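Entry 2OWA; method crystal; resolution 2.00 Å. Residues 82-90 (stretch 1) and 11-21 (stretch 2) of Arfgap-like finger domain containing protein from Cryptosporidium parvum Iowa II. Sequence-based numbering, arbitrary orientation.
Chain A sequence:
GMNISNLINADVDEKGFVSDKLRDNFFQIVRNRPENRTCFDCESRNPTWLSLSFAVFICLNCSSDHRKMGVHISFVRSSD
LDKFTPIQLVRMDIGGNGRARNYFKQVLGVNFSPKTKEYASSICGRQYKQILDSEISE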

# COMPACT_ATOMS: atom_id res chain seq x y z
N ASP A 82 8.27 -4.08 9.85
CA ASP A 82 9.34 -3.51 9.04
C ASP A 82 9.71 -2.06 9.41
O ASP A 82 8.95 -1.37 10.11
CB ASP A 82 8.96 -3.61 7.55
CG ASP A 82 9.29 -5.00 6.96
OD1 ASP A 82 10.51 -5.30 6.89
OD2 ASP A 82 8.36 -5.76 6.56
N LYS A 83 10.89 -1.63 8.95
CA LYS A 83 11.34 -0.25 9.08
C LYS A 83 10.81 0.58 7.87
O LYS A 83 10.68 0.06 6.77
CB LYS A 83 12.88 -0.19 9.13
CG LYS A 83 13.59 -1.05 10.24
CD LYS A 83 13.07 -0.62 11.57
CE LYS A 83 14.15 -0.37 12.61
NZ LYS A 83 13.48 0.20 13.83
N PHE A 84 10.48 1.83 8.12
CA PHE A 84 9.95 2.74 7.09
C PHE A 84 10.76 4.06 7.13
O PHE A 84 11.18 4.46 8.20
CB PHE A 84 8.47 3.00 7.36
CG PHE A 84 7.59 1.81 7.07
CD1 PHE A 84 6.97 1.68 5.83
CD2 PHE A 84 7.44 0.79 8.02
CE1 PHE A 84 6.15 0.54 5.55
CE2 PHE A 84 6.65 -0.35 7.75
CZ PHE A 84 6.02 -0.47 6.52
N THR A 85 10.97 4.69 5.97
CA THR A 85 11.41 6.07 5.90
C THR A 85 10.22 7.02 6.06
O THR A 85 9.05 6.60 5.88
CB THR A 85 12.15 6.40 4.60
OG1 THR A 85 11.21 6.41 3.52
CG2 THR A 85 13.28 5.40 4.35
N PRO A 86 10.49 8.28 6.44
CA PRO A 86 9.41 9.24 6.65
C PRO A 86 8.57 9.48 5.38
O PRO A 86 7.35 9.58 5.46
CB PRO A 86 10.16 10.52 7.09
CG PRO A 86 11.45 10.02 7.67
CD PRO A 86 11.81 8.88 6.72
N ILE A 87 9.20 9.50 4.20
CA ILE A 87 8.41 9.74 2.98
C ILE A 87 7.47 8.55 2.66
O ILE A 87 6.44 8.72 2.01
CB ILE A 87 9.27 10.10 1.75
CG1 ILE A 87 8.35 10.64 0.63
CG2 ILE A 87 10.18 8.89 1.29
CD1 ILE A 87 9.08 11.02 -0.64
N GLN A 88 7.82 7.35 3.11
CA GLN A 88 7.00 6.17 2.85
C GLN A 88 5.74 6.24 3.72
O GLN A 88 4.70 5.69 3.35
CB GLN A 88 7.77 4.88 3.14
CG GLN A 88 8.99 4.58 2.17
CD GLN A 88 9.79 3.39 2.63
OE1 GLN A 88 9.74 3.01 3.81
NE2 GLN A 88 10.57 2.79 1.71
N LEU A 89 5.85 6.86 4.90
CA LEU A 89 4.69 7.06 5.74
C LEU A 89 3.74 8.04 5.10
O LEU A 89 2.52 7.77 5.02
CB LEU A 89 5.07 7.47 7.16
CG LEU A 89 6.02 6.55 7.94
CD1 LEU A 89 6.01 7.04 9.40
CD2 LEU A 89 5.52 5.05 7.85
N VAL A 90 4.28 9.14 4.58
CA VAL A 90 3.45 10.17 3.91
C VAL A 90 2.69 9.52 2.76
O VAL A 90 1.51 9.82 2.52
CB VAL A 90 4.31 11.31 3.37
CG1 VAL A 90 3.44 12.32 2.54
CG2 VAL A 90 5.10 11.98 4.52
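Stretch 2 11-21: DVDEKGFVSDK

Stretch 2 crosses stretch 1 obliquely, mostly as loop and in broadly the opposite sense: its end, at Asp 20, meets Lys 83 and its beginning, at Val 12, meets Pro 86. The two backbones come closest where Thr 85 faces Phe 17, their CA atoms 4.5 Å apart. Stretch 1 runs extended from Asp 82 to Thr 85, the N-cap residue, and enters a helix at Pro 86. Stretch 2 makes a type I turn from Asp 13 to Gly 16, extends through Phe 17 and Val 18, and enters its own helix at Asp 20, after the N-cap Ser 19, whose short hydroxyl side chain caps a backbone N just past the stretch.

Much of the turn's hydrogen bonding is local. Gly 16 N donates to Asp 13 O (3.2 Å) and Asp 13 N to Phe 17 O (2.8 Å), while the Asp 13 carboxylate folds back so that OD2 accepts from Lys 15 N (2.9 Å) and Phe 17 N (3.0 Å). A short acid suits this place because it reaches back to an amide within the turn, that of Lys 15, and to that of Phe 17 just after it. Gly 16 has a positive phi of 97°, where a CB would be jammed against the carbonyl O of Lys 15.

One direct backbone hydrogen bond joins the stretches: Val 18 N donates to Phe 84 O at 3.0 Å. The same Phe 84 O receives a CA-H...O contact from Phe 17 CA (3.3 Å), and Gly 16 O receives another from Thr 85 CA (3.6 Å). Thr 85 N instead turns to its own stretch, donating to Gln 88 OE1 at 3.0 Å, so the side chain of a first-turn residue satisfies the N-cap amide.

Water completes the polar pairing. Water 2 donates to Val 18 O (2.6 Å) and accepts from Phe 84 N (3.1 Å), linking a carbonyl and an amide that do not meet directly. Water 1 also donates to Val 18 O (2.7 Å), as well as to Asp 13 OD1 (2.8 Å), and accepts from Lys 83 NZ (3.0 Å).

Lys 83 serves two purposes. Its CB sits over one face of the Phe 17 ring, 3.4 Å from the ring centroid and only 8° off the normal, a CH-pi contact; its long chain then carries NZ to Asp 20 OD1 for a 2.7 Å salt bridge. Water 3 donates to that same Asp 20 OD1 (2.4 Å) and to Asp 82 O (2.9 Å).

Apolar packing continues along the helix of stretch 1. Branched Val 18 meets two partners, CG1 lying 3.7 Å from Pro 86 CG and CG2 3.9 Å from Leu 89 CD1. Pro 86, in the first turn, where its missing amide hydrogen costs no helical bond, also places CG 4.1 Å from Val 12 CG2.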

# COMPACT_ATOMS: atom_id res chain seq x y z
N ASP A 11 14.58 11.01 16.31
CA ASP A 11 13.55 11.09 15.21
C ASP A 11 13.73 9.98 14.15
O ASP A 11 12.85 9.09 14.00
CB ASP A 11 13.56 12.49 14.57
N VAL A 12 14.88 10.04 13.44
CA VAL A 12 15.20 9.18 12.29
C VAL A 12 16.61 8.60 12.45
O VAL A 12 17.57 9.34 12.68
CB VAL A 12 15.13 9.97 10.97
CG1 VAL A 12 15.23 9.06 9.80
CG2 VAL A 12 13.84 10.78 10.86
N ASP A 13 16.76 7.29 12.29
CA ASP A 13 18.07 6.68 12.55
C ASP A 13 19.06 6.93 11.40
O ASP A 13 18.77 7.70 10.48
CB ASP A 13 17.96 5.20 13.00
CG ASP A 13 17.44 4.28 11.91
OD1 ASP A 13 16.83 3.25 12.26
OD2 ASP A 13 17.62 4.58 10.70
N GLU A 14 20.26 6.35 11.49
CA GLU A 14 21.27 6.58 10.44
C GLU A 14 20.91 5.95 9.10
O GLU A 14 21.37 6.40 8.07
CB GLU A 14 22.70 6.21 10.90
CG GLU A 14 23.03 4.72 10.96
CD GLU A 14 22.20 3.96 12.00
OE1 GLU A 14 21.73 4.57 13.00
OE2 GLU A 14 22.03 2.73 11.80
N LYS A 15 20.07 4.92 9.12
CA LYS A 15 19.69 4.25 7.87
C LYS A 15 18.54 5.00 7.21
O LYS A 15 18.17 4.68 6.08
CB LYS A 15 19.32 2.79 8.10
CG LYS A 15 20.47 1.95 8.70
CD LYS A 15 20.07 0.53 8.95
CE LYS A 15 21.21 -0.26 9.59
NZ LYS A 15 20.85 -1.69 9.38
N GLY A 16 18.00 6.00 7.92
CA GLY A 16 16.96 6.89 7.41
C GLY A 16 15.55 6.48 7.84
O GLY A 16 14.57 6.97 7.30
N PHE A 17 15.48 5.60 8.85
CA PHE A 17 14.22 4.99 9.30
C PHE A 17 13.63 5.70 10.52
O PHE A 17 14.35 6.04 11.43
CB PHE A 17 14.44 3.54 9.72
CG PHE A 17 14.80 2.62 8.60
CD1 PHE A 17 14.05 2.60 7.43
CD2 PHE A 17 15.89 1.75 8.74
CE1 PHE A 17 14.37 1.73 6.40
CE2 PHE A 17 16.21 0.88 7.73
CZ PHE A 17 15.47 0.86 6.56
N VAL A 18 12.32 5.93 10.50
CA VAL A 18 11.62 6.38 11.71
C VAL A 18 11.71 5.31 12.81
O VAL A 18 11.96 4.13 12.52
CB VAL A 18 10.15 6.79 11.45
CG1 VAL A 18 10.08 7.86 10.37
CG2 VAL A 18 9.25 5.57 11.06
N SER A 19 11.50 5.71 14.07
CA SER A 19 11.49 4.77 15.21
C SER A 19 10.36 3.77 15.09
O SER A 19 9.37 4.04 14.41
CB SER A 19 11.35 5.53 16.53
OG SER A 19 10.20 6.37 16.51
N ASP A 20 10.47 2.62 15.74
CA ASP A 20 9.38 1.64 15.75
C ASP A 20 8.10 2.23 16.34
O ASP A 20 7.02 1.80 16.02
CB ASP A 20 9.75 0.37 16.56
CG ASP A 20 10.79 -0.49 15.85
OD1 ASP A 20 10.96 -0.36 14.62
OD2 ASP A 20 11.44 -1.31 16.53
N LYS A 21 8.26 3.22 17.21
CA LYS A 21 7.17 3.77 17.98
C LYS A 21 6.39 4.79 17.14
O LYS A 21 5.16 4.80 17.13
CB LYS A 21 7.76 4.42 19.25
CG LYS A 21 6.85 5.35 20.02
CD LYS A 21 7.40 5.59 21.43
CE LYS A 21 6.81 6.85 22.06
NZ LYS A 21 7.48 8.07 21.49
O HOH W 1 14.31 3.05 13.45
O HOH W 2 10.65 2.29 11.18
O HOH W 3 9.75 0.04 12.53